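Local coordinates for protein kinase A regulatory subunit, putative (Trypanosoma cruzi, PDB 6HYI) that binds inosine in each of two tandem cyclic nucleotide-binding domains and probably regulates a protein kinase A catalytic subunit, at residues 207-212 with 224-229; 90-95 with 125-130; 241-246 with 295-300. All coordinates share one frame; numbering follows the deposited sequence.

Interaction 1: 207-212 with 224-229. With NOS (inosine), chain C.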
loop_
_atom_site.group_PDB
_atom_site.type_symbol
_atom_site.label_atom_id
_atom_site.label_comp_id
_atom_site.label_asym_id
_atom_site.label_seq_id
_atom_site.Cartn_x
_atom_site.Cartn_y
_atom_site.Cartn_z
ATOM N N GLU A 207 -0.485 15.259 12.932
ATOM C CA GLU A 207 -0.630 16.362 13.870
ATOM C C GLU A 207 -2.081 16.802 13.842
ATOM O O GLU A 207 -2.713 16.804 12.781
ATOM C CB GLU A 207 0.274 17.531 13.461
ATOM C CG GLU A 207 0.127 18.780 14.291
ATOM C CD GLU A 207 0.953 19.924 13.734
ATOM O OE1 GLU A 207 2.101 19.674 13.301
ATOM O OE2 GLU A 207 0.443 21.064 13.706
ATOM N N GLY A 208 -2.603 17.159 15.003
ATOM C CA GLY A 208 -3.918 17.766 15.088
ATOM C C GLY A 208 -4.960 16.808 15.638
ATOM O O GLY A 208 -4.681 15.670 16.020
ATOM N N THR A 209 -6.193 17.321 15.667
ATOM C CA THR A 209 -7.337 16.606 16.213
ATOM C C THR A 209 -8.488 16.668 15.220
ATOM O O THR A 209 -8.669 17.673 14.522
ATOM C CB THR A 209 -7.752 17.220 17.565
ATOM O OG1 THR A 209 -6.670 17.069 18.493
ATOM C CG2 THR A 209 -8.990 16.532 18.139
ATOM N N VAL A 210 -9.242 15.573 15.134
ATOM C CA VAL A 210 -10.407 15.483 14.264
ATOM C C VAL A 210 -11.588 15.028 15.101
ATOM O O VAL A 210 -11.431 14.413 16.156
ATOM C CB VAL A 210 -10.204 14.492 13.102
ATOM C CG1 VAL A 210 -8.982 14.887 12.273
ATOM C CG2 VAL A 210 -10.041 13.058 13.644
ATOM N N GLU A 211 -12.784 15.310 14.597
ATOM C CA GLU A 211 -14.019 14.808 15.180
ATOM C C GLU A 211 -14.738 13.916 14.178
ATOM O O GLU A 211 -14.791 14.218 12.980
ATOM C CB GLU A 211 -14.927 15.951 15.673
ATOM C CG GLU A 211 -15.406 16.937 14.628
ATOM C CD GLU A 211 -16.276 18.046 15.231
ATOM O OE1 GLU A 211 -16.616 19.011 14.512
ATOM O OE2 GLU A 211 -16.619 17.951 16.427
ATOM N N VAL A 212 -15.284 12.815 14.674
ATOM C CA VAL A 212 -16.078 11.892 13.874
ATOM C C VAL A 212 -17.542 12.241 14.097
ATOM O O VAL A 212 -18.014 12.256 15.242
ATOM C CB VAL A 212 -15.796 10.439 14.275
ATOM C CG1 VAL A 212 -16.665 9.481 13.471
ATOM C CG2 VAL A 212 -14.325 10.142 14.076
ATOM N N VAL A 224 -19.503 11.468 17.445
ATOM C CA VAL A 224 -19.189 10.115 17.882
ATOM C C VAL A 224 -17.976 10.086 18.801
ATOM O O VAL A 224 -18.033 9.527 19.897
ATOM C CB VAL A 224 -18.995 9.195 16.657
ATOM C CG1 VAL A 224 -18.513 7.824 17.104
ATOM C CG2 VAL A 224 -20.305 9.083 15.875
ATOM N N CYS A 225 -16.860 10.657 18.364
ATOM C CA CYS A 225 -15.627 10.659 19.147
ATOM C C CYS A 225 -14.658 11.620 18.480
ATOM O O CYS A 225 -14.974 12.250 17.470
ATOM C CB CYS A 225 -15.003 9.267 19.215
ATOM S SG CYS A 225 -14.433 8.683 17.607
ATOM N N GLU A 226 -13.474 11.734 19.070
ATOM C CA GLU A 226 -12.356 12.442 18.470
ATOM C C GLU A 226 -11.201 11.477 18.265
ATOM O O GLU A 226 -11.133 10.412 18.886
ATOM C CB GLU A 226 -11.882 13.619 19.340
ATOM C CG GLU A 226 -12.906 14.738 19.423
ATOM C CD GLU A 226 -12.419 15.939 20.208
ATOM O OE1 GLU A 226 -13.129 16.966 20.213
ATOM O OE2 GLU A 226 -11.333 15.856 20.811
ATOM N N PHE A 227 -10.298 11.861 17.366
ATOM C CA PHE A 227 -9.026 11.177 17.188
ATOM C C PHE A 227 -7.935 12.232 17.095
ATOM O O PHE A 227 -8.196 13.396 16.786
ATOM C CB PHE A 227 -9.011 10.325 15.911
ATOM C CG PHE A 227 -9.857 9.079 15.991
ATOM C CD1 PHE A 227 -9.528 8.050 16.858
ATOM C CD2 PHE A 227 -10.966 8.927 15.174
ATOM C CE1 PHE A 227 -10.290 6.909 16.922
ATOM C CE2 PHE A 227 -11.723 7.786 15.226
ATOM C CZ PHE A 227 -11.394 6.774 16.096
ATOM N N THR A 228 -6.705 11.824 17.372
ATOM C CA THR A 228 -5.613 12.792 17.349
ATOM C C THR A 228 -4.346 12.102 16.850
ATOM O O THR A 228 -4.409 11.047 16.212
ATOM C CB THR A 228 -5.511 13.525 18.702
ATOM O OG1 THR A 228 -4.548 14.588 18.606
ATOM C CG2 THR A 228 -5.114 12.568 19.812
ATOM N N GLN A 229 -3.190 12.716 17.112
ATOM C CA GLN A 229 -1.927 12.266 16.547
ATOM C C GLN A 229 -1.726 10.777 16.769
ATOM O O GLN A 229 -1.872 10.273 17.888
ATOM C CB GLN A 229 -0.802 13.035 17.235
ATOM C CG GLN A 229 0.583 12.646 16.805
ATOM C CD GLN A 229 1.626 13.531 17.455
ATOM O OE1 GLN A 229 1.358 14.694 17.760
ATOM N NE2 GLN A 229 2.815 12.985 17.682
HETATM N N9 NOS C . -15.794 6.108 12.203
HETATM C C4 NOS C . -15.664 5.906 13.431
HETATM N N3 NOS C . -14.712 6.115 14.326
HETATM C C2 NOS C . -14.939 5.787 15.622
HETATM N N1 NOS C . -16.115 5.239 16.023
HETATM C C6 NOS C . -17.080 5.002 15.162
HETATM O O6 NOS C . -18.098 4.499 15.575
HETATM C C5 NOS C . -16.869 5.345 13.848
HETATM N N7 NOS C . -17.662 5.264 12.658
HETATM C C8 NOS C . -16.874 5.763 11.669
HETATM C "C5'" NOS C . -15.761 7.065 7.990
HETATM O "O5'" NOS C . -16.877 6.231 8.247
HETATM C "C4'" NOS C . -14.696 6.888 9.039
HETATM O "O4'" NOS C . -15.148 7.446 10.313
HETATM C "C1'" NOS C . -14.733 6.616 11.341
HETATM C "C2'" NOS C . -13.786 5.594 10.784
HETATM O "O2'" NOS C . -12.456 6.103 10.724
HETATM C "C3'" NOS C . -14.349 5.449 9.387
HETATM O "O3'" NOS C . -13.454 4.842 8.478
HETATM O O HOH W 1 -0.833 16.885 17.333
#
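V212 packs against F227 and C225 on the V210 face of an antiparallel pair, its CG2 lying 3.7 Å from CE2 of F227, with SG of C225 also close. Placed anti to the backbone N (chi1 178°), CG1 of V212 turns to the purine instead and comes 3.7 Å from N9 of the inosine. F227 meets the base with its ring edge: N3 of the nucleoside lies near the ring plane, 3.5 Å from CE2. SG of C225 approaches C2 of the base equally closely, and V224 CG1 packs beside O6. These residues form one wall of the nucleoside pocket, built on the hairpin of strands 210-215 and 221-227, the latter the outermost strand of its sheet in the cyclic nucleotide-binding beta-roll. Paired backbone bonds between V210 and F227 set the register; the one from V210 N to F227 O is 2.9 Å long and nearly straight at 169°. Past F227 the contact becomes polar and more exposed. The hydroxyl OG1 of T228 donates to G208 O over 2.8 Å, coming from above the carbonyl plane rather than along a lone pair. One water then spans G208 N and Q229 OE1. On the face away from the purine, E226 runs extended past T209, its OE2 3.6 Å from T209 CG2, while its OE1 forms a salt bridge with K223.

Interaction 2: 90-95 with 125-130. With NOS (inosine), chain B.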
loop_
_atom_site.group_PDB
_atom_site.type_symbol
_atom_site.label_atom_id
_atom_site.label_comp_id
_atom_site.label_asym_id
_atom_site.label_seq_id
_atom_site.Cartn_x
_atom_site.Cartn_y
_atom_site.Cartn_z
ATOM N N HIS A 90 4.064 -18.258 -4.264
ATOM C CA HIS A 90 4.663 -17.669 -3.079
ATOM C C HIS A 90 6.147 -17.993 -3.043
ATOM O O HIS A 90 6.604 -19.002 -3.590
ATOM C CB HIS A 90 4.069 -18.231 -1.784
ATOM C CG HIS A 90 2.600 -18.006 -1.616
ATOM N ND1 HIS A 90 1.845 -17.233 -2.471
ATOM C CD2 HIS A 90 1.746 -18.464 -0.670
ATOM C CE1 HIS A 90 0.589 -17.225 -2.058
ATOM N NE2 HIS A 90 0.505 -17.961 -0.966
ATOM N N ALA A 91 6.900 -17.150 -2.336
ATOM C CA ALA A 91 8.328 -17.369 -2.169
ATOM C C ALA A 91 8.749 -16.999 -0.753
ATOM O O ALA A 91 8.265 -16.013 -0.188
ATOM C CB ALA A 91 9.136 -16.549 -3.184
ATOM N N ASP A 92 9.638 -17.806 -0.182
ATOM C CA ASP A 92 10.217 -17.507 1.122
ATOM C C ASP A 92 11.387 -16.551 0.955
ATOM O O ASP A 92 12.194 -16.693 0.033
ATOM C CB ASP A 92 10.760 -18.787 1.764
ATOM C CG ASP A 92 9.670 -19.760 2.160
ATOM O OD1 ASP A 92 8.629 -19.315 2.682
ATOM O OD2 ASP A 92 9.871 -20.979 1.955
ATOM N N ILE A 93 11.485 -15.587 1.863
ATOM C CA ILE A 93 12.688 -14.779 2.017
ATOM C C ILE A 93 13.544 -15.449 3.086
ATOM O O ILE A 93 13.083 -15.668 4.212
ATOM C CB ILE A 93 12.332 -13.340 2.421
ATOM C CG1 ILE A 93 11.369 -12.710 1.406
ATOM C CG2 ILE A 93 13.598 -12.503 2.580
ATOM C CD1 ILE A 93 11.911 -12.674 -0.011
ATOM N N ILE A 94 14.780 -15.786 2.742
ATOM C CA ILE A 94 15.643 -16.581 3.611
ATOM C C ILE A 94 16.909 -15.791 3.911
ATOM O O ILE A 94 17.626 -15.381 2.992
ATOM C CB ILE A 94 15.975 -17.942 2.984
ATOM C CG1 ILE A 94 14.692 -18.748 2.779
ATOM C CG2 ILE A 94 16.983 -18.699 3.855
ATOM C CD1 ILE A 94 14.876 -20.002 1.937
ATOM N N LYS A 95 17.189 -15.602 5.201
ATOM C CA LYS A 95 18.422 -14.982 5.673
ATOM C C LYS A 95 19.118 -15.964 6.601
ATOM O O LYS A 95 18.528 -16.401 7.596
ATOM C CB LYS A 95 18.118 -13.698 6.448
ATOM C CG LYS A 95 17.401 -12.632 5.644
ATOM C CD LYS A 95 17.317 -11.334 6.426
ATOM C CE LYS A 95 16.502 -10.289 5.676
ATOM N NZ LYS A 95 16.270 -9.091 6.519
ATOM N N LYS A 125 13.184 -17.947 -2.377
ATOM C CA LYS A 125 13.040 -19.355 -2.750
ATOM C C LYS A 125 11.565 -19.696 -2.912
ATOM O O LYS A 125 10.780 -19.544 -1.973
ATOM C CB LYS A 125 13.685 -20.241 -1.686
ATOM C CG LYS A 125 13.870 -21.686 -2.091
ATOM C CD LYS A 125 14.654 -22.425 -1.019
ATOM C CE LYS A 125 14.866 -23.880 -1.391
ATOM N NZ LYS A 125 15.846 -24.026 -2.505
ATOM N N VAL A 126 11.195 -20.188 -4.098
ATOM C CA VAL A 126 9.791 -20.484 -4.377
ATOM C C VAL A 126 9.307 -21.600 -3.462
ATOM O O VAL A 126 9.952 -22.650 -3.347
ATOM C CB VAL A 126 9.637 -20.859 -5.857
ATOM C CG1 VAL A 126 8.210 -21.290 -6.161
ATOM C CG2 VAL A 126 10.041 -19.684 -6.732
ATOM N N CYS A 127 8.150 -21.400 -2.825
ATOM C CA CYS A 127 7.614 -22.405 -1.911
ATOM C C CYS A 127 6.256 -22.963 -2.309
ATOM O O CYS A 127 5.734 -23.836 -1.605
ATOM C CB CYS A 127 7.586 -21.897 -0.462
ATOM S SG CYS A 127 6.635 -20.395 -0.216
ATOM N N THR A 128 5.670 -22.498 -3.400
ATOM C CA THR A 128 4.513 -23.138 -4.005
ATOM C C THR A 128 4.982 -24.046 -5.141
ATOM O O THR A 128 6.159 -24.077 -5.496
ATOM C CB THR A 128 3.526 -22.083 -4.514
ATOM O OG1 THR A 128 4.245 -21.089 -5.259
ATOM C CG2 THR A 128 2.812 -21.409 -3.342
ATOM N N ASP A 129 4.043 -24.805 -5.712
ATOM C CA ASP A 129 4.421 -25.701 -6.806
ATOM C C ASP A 129 5.066 -24.928 -7.950
ATOM O O ASP A 129 6.057 -25.378 -8.540
ATOM C CB ASP A 129 3.205 -26.479 -7.306
ATOM C CG ASP A 129 2.731 -27.525 -6.318
ATOM O OD1 ASP A 129 3.571 -28.063 -5.569
ATOM O OD2 ASP A 129 1.517 -27.808 -6.302
ATOM N N GLU A 130 4.526 -23.754 -8.266
ATOM C CA GLU A 130 5.041 -22.925 -9.341
ATOM C C GLU A 130 4.922 -21.470 -8.920
ATOM O O GLU A 130 4.194 -21.128 -7.987
ATOM C CB GLU A 130 4.252 -23.118 -10.650
ATOM C CG GLU A 130 3.942 -24.565 -11.011
ATOM C CD GLU A 130 2.612 -25.055 -10.441
ATOM O OE1 GLU A 130 1.824 -24.226 -9.936
ATOM O OE2 GLU A 130 2.353 -26.275 -10.502
HETATM N N9 NOS B . 13.647 -8.926 1.406
HETATM C C4 NOS B . 12.805 -8.814 2.303
HETATM N N3 NOS B . 11.500 -8.938 2.404
HETATM C C2 NOS B . 10.884 -8.779 3.601
HETATM N N1 NOS B . 11.604 -8.478 4.714
HETATM C C6 NOS B . 12.910 -8.341 4.640
HETATM O O6 NOS B . 13.530 -8.083 5.634
HETATM C C5 NOS B . 13.539 -8.515 3.440
HETATM N N7 NOS B . 14.895 -8.457 2.997
HETATM C C8 NOS B . 14.843 -8.720 1.663
HETATM C "C5'" NOS B . 16.141 -10.046 -1.920
HETATM O "O5'" NOS B . 16.966 -9.481 -0.911
HETATM C "C4'" NOS B . 14.714 -9.574 -1.792
HETATM O "O4'" NOS B . 14.094 -10.148 -0.603
HETATM C "C1'" NOS B . 13.323 -9.183 0.016
HETATM C "C2'" NOS B . 13.186 -8.004 -0.902
HETATM O "O2'" NOS B . 12.117 -8.229 -1.818
HETATM C "C3'" NOS B . 14.525 -8.072 -1.611
HETATM O "O3'" NOS B . 14.584 -7.352 -2.827
#
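T128 meets H90 with both branches of its side chain. OG1 accepts the backbone N-H of H90 at 3.0 Å in a nearly straight bond (164°), while the methyl CG2 lies 3.8 Å from H90 CB and about as far from CG. The two side chains cross at about a right angle, and the methyl approaches the imidazole obliquely. With chi1 of 47°, OG1 sits between the backbone N and carbonyl carbon of its own residue, from where it also donates to E130 O. One hydroxyl thus links the backbone of H90 to E130, at the head of strand 130-137.

C127 lies next to this pair. Its backbone N donates to H90 O, and its SG comes 3.7 Å from H90 CB; its CB faces the carboxylate of D92, 3.5 Å from OD2. Further along, I94 and K125 cross obliquely, the tip CD1 of I94 touching CB and CD of the lysine. K125 is extended to CE and bends only at its last torsion, and NZ donates to D69 O. Between these side chains, D92 and K125 form a hydrogen-bonded antiparallel pair, with D92 N 2.7 Å from K125 O. A91 and V126 make the adjoining non-hydrogen-bonded pair, and both touch L131.

This is an inner strand pairing of the N-terminal cyclic nucleotide-binding beta-roll. I93 and K95 point to its inosine: K95 NZ donates to O6 over 3.1 Å, while I93 packs on base and ribose. The chemistry therefore divides the contact: backbone and threonine bonds fix the register and lysine methylenes supply apolar cover, while I93 and K95, on strand 91-95 but making no contact with 125-130, reach the inosine.

Interaction 3: 241-246 with 295-300. With NOS (inosine), chain C.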
loop_
_atom_site.group_PDB
_atom_site.type_symbol
_atom_site.label_atom_id
_atom_site.label_comp_id
_atom_site.label_asym_id
_atom_site.label_seq_id
_atom_site.Cartn_x
_atom_site.Cartn_y
_atom_site.Cartn_z
ATOM N N ASN A 241 -16.186 -3.155 3.422
ATOM C CA ASN A 241 -16.699 -2.980 2.064
ATOM C C ASN A 241 -18.034 -2.234 2.044
ATOM O O ASN A 241 -19.049 -2.722 1.549
ATOM C CB ASN A 241 -16.810 -4.324 1.336
ATOM C CG ASN A 241 -15.455 -4.927 1.020
ATOM O OD1 ASN A 241 -14.528 -4.234 0.602
ATOM N ND2 ASN A 241 -15.339 -6.230 1.224
ATOM N N HIS A 242 -18.011 -1.012 2.567
ATOM C CA HIS A 242 -19.206 -0.177 2.532
ATOM C C HIS A 242 -18.776 1.273 2.360
ATOM O O HIS A 242 -17.598 1.627 2.516
ATOM C CB HIS A 242 -20.077 -0.375 3.783
ATOM C CG HIS A 242 -19.353 -0.108 5.066
ATOM N ND1 HIS A 242 -19.007 1.163 5.473
ATOM C CD2 HIS A 242 -18.873 -0.952 6.013
ATOM C CE1 HIS A 242 -18.349 1.090 6.617
ATOM N NE2 HIS A 242 -18.259 -0.183 6.969
ATOM N N ARG A 243 -19.753 2.114 2.047
ATOM C CA ARG A 243 -19.520 3.544 1.926
ATOM C C ARG A 243 -19.345 4.157 3.310
ATOM O O ARG A 243 -19.665 3.550 4.337
ATOM C CB ARG A 243 -20.676 4.190 1.167
ATOM C CG ARG A 243 -20.799 3.663 -0.254
ATOM C CD ARG A 243 -21.937 4.345 -1.005
ATOM N NE ARG A 243 -21.633 5.707 -1.445
ATOM C CZ ARG A 243 -21.020 6.013 -2.587
ATOM N NH1 ARG A 243 -20.589 5.065 -3.407
ATOM N NH2 ARG A 243 -20.816 7.285 -2.905
ATOM N N THR A 244 -18.796 5.373 3.343
ATOM C CA THR A 244 -18.472 5.946 4.640
ATOM C C THR A 244 -19.740 6.218 5.435
ATOM O O THR A 244 -20.792 6.574 4.892
ATOM C CB THR A 244 -17.677 7.241 4.499
ATOM O OG1 THR A 244 -18.464 8.192 3.779
ATOM C CG2 THR A 244 -16.363 6.995 3.753
ATOM N N VAL A 245 -19.619 6.047 6.749
ATOM C CA VAL A 245 -20.744 6.140 7.663
ATOM C C VAL A 245 -20.587 7.278 8.655
ATOM O O VAL A 245 -21.353 7.375 9.613
ATOM C CB VAL A 245 -21.023 4.798 8.366
ATOM C CG1 VAL A 245 -21.352 3.701 7.324
ATOM C CG2 VAL A 245 -19.857 4.400 9.228
ATOM N N ALA A 246 -19.629 8.163 8.429
ATOM C CA ALA A 246 -19.462 9.329 9.267
ATOM C C ALA A 246 -18.675 10.350 8.472
ATOM O O ALA A 246 -17.919 10.000 7.554
ATOM C CB ALA A 246 -18.718 8.974 10.555
ATOM N N ALA A 295 -27.221 -0.028 8.017
ATOM C CA ALA A 295 -27.402 1.361 7.611
ATOM C C ALA A 295 -26.410 1.842 6.555
ATOM O O ALA A 295 -26.367 3.045 6.271
ATOM C CB ALA A 295 -27.381 2.276 8.835
ATOM N N ALA A 296 -25.646 0.946 5.942
ATOM C CA ALA A 296 -24.645 1.344 4.963
ATOM C C ALA A 296 -24.743 0.441 3.745
ATOM O O ALA A 296 -25.139 -0.724 3.849
ATOM C CB ALA A 296 -23.236 1.250 5.535
ATOM N N GLN A 297 -24.392 0.985 2.588
ATOM C CA GLN A 297 -24.438 0.193 1.373
ATOM C C GLN A 297 -23.035 -0.198 0.931
ATOM O O GLN A 297 -22.037 0.398 1.359
ATOM C CB GLN A 297 -25.170 0.901 0.224
ATOM C CG GLN A 297 -24.343 1.928 -0.494
ATOM C CD GLN A 297 -25.112 2.661 -1.593
ATOM O OE1 GLN A 297 -25.442 3.849 -1.448
ATOM N NE2 GLN A 297 -25.364 1.992 -2.685
ATOM N N PRO A 298 -22.924 -1.227 0.093
ATOM C CA PRO A 298 -21.605 -1.756 -0.261
ATOM C C PRO A 298 -20.748 -0.764 -1.026
ATOM O O PRO A 298 -21.226 0.185 -1.653
ATOM C CB PRO A 298 -21.940 -2.955 -1.153
ATOM C CG PRO A 298 -23.313 -3.379 -0.702
ATOM C CD PRO A 298 -24.020 -2.079 -0.411
ATOM N N SER A 299 -19.442 -1.024 -0.949
ATOM C CA SER A 299 -18.424 -0.338 -1.726
ATOM C C SER A 299 -17.195 -1.236 -1.707
ATOM O O SER A 299 -16.759 -1.648 -0.630
ATOM C CB SER A 299 -18.083 0.990 -1.051
ATOM O OG SER A 299 -16.869 1.532 -1.559
ATOM N N TYR A 300 -16.662 -1.559 -2.883
ATOM C CA TYR A 300 -15.521 -2.455 -2.997
ATOM C C TYR A 300 -14.331 -1.736 -3.620
ATOM O O TYR A 300 -14.476 -0.722 -4.299
ATOM C CB TYR A 300 -15.880 -3.677 -3.845
ATOM C CG TYR A 300 -16.979 -4.504 -3.239
ATOM C CD1 TYR A 300 -16.684 -5.530 -2.359
ATOM C CD2 TYR A 300 -18.315 -4.249 -3.527
ATOM C CE1 TYR A 300 -17.679 -6.294 -1.790
ATOM C CE2 TYR A 300 -19.322 -5.009 -2.967
ATOM C CZ TYR A 300 -18.996 -6.031 -2.096
ATOM O OH TYR A 300 -19.990 -6.798 -1.526
HETATM N N9 NOS C . -15.794 6.108 12.203
HETATM C C4 NOS C . -15.664 5.906 13.431
HETATM N N3 NOS C . -14.712 6.115 14.326
HETATM C C2 NOS C . -14.939 5.787 15.622
HETATM N N1 NOS C . -16.115 5.239 16.023
HETATM C C6 NOS C . -17.080 5.002 15.162
HETATM O O6 NOS C . -18.098 4.499 15.575
HETATM C C5 NOS C . -16.869 5.345 13.848
HETATM N N7 NOS C . -17.662 5.264 12.658
HETATM C C8 NOS C . -16.874 5.763 11.669
HETATM C "C5'" NOS C . -15.761 7.065 7.990
HETATM O "O5'" NOS C . -16.877 6.231 8.247
HETATM C "C4'" NOS C . -14.696 6.888 9.039
HETATM O "O4'" NOS C . -15.148 7.446 10.313
HETATM C "C1'" NOS C . -14.733 6.616 11.341
HETATM C "C2'" NOS C . -13.786 5.594 10.784
HETATM O "O2'" NOS C . -12.456 6.103 10.724
HETATM C "C3'" NOS C . -14.349 5.449 9.387
HETATM O "O3'" NOS C . -13.454 4.842 8.478
HETATM O O HOH W 2 -20.581 2.279 -3.417
#
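R243 N donates to Q297 O at 2.9 Å, nearly along the C=O axis, and this backbone bond anchors two irregular segments. A second bond, from S299 N to N241 O, reaches its carbonyl from well above the plane, at a C=O...N angle of 102°. Beside them the side chains of R243 and Q297 run together in the same direction, with CD of the arginine 3.4 Å from CG of the glutamine. N241 crosses Y300 at about a right angle, its amide carbon CG 3.6 Å from CD1 and the two planes 35° apart. V245 CG1 touches A296 CB. The loop 241-246 joins helix 235-240 to strand 247-250, the region of the phosphate-binding cassette in this domain family; here V245 N donates to O5' of the inosine over 3.1 Å. H242, whose CB lies against Q297 O, also steadies its own loop: ND1 donates in the ring plane to R243 O. In the second shell, the hydroxyl of Y287 on helix 285-293 pairs with H242 NE2, G196 O binds R243 NE and E198 O binds S299 OG. A water bridges R243 NH1 and P298 O, meeting the guanidinium at its edge.

From the N terminus, interaction 2 comes first: it joins strands 91-95 and 123-126 across an intervening stretch of 29 residues in the N-terminal domain. Interaction 1 follows in the second domain, closing the short hairpin of strands 210-215 and 221-227. Interaction 3 closes the longest loop, bringing the tail after helix 285-293 back to the segment before strand 247-250. The three loops run in series, without nesting or crossing. Interactions 1 and 3 border the same inosine and meet where V212 CG1 packs on A246 CB at 3.6 Å. Strand 91-95 of interaction 2 borders the other inosine through I93 and K95, the centre of this contact lying about 42 Å from that of interaction 1.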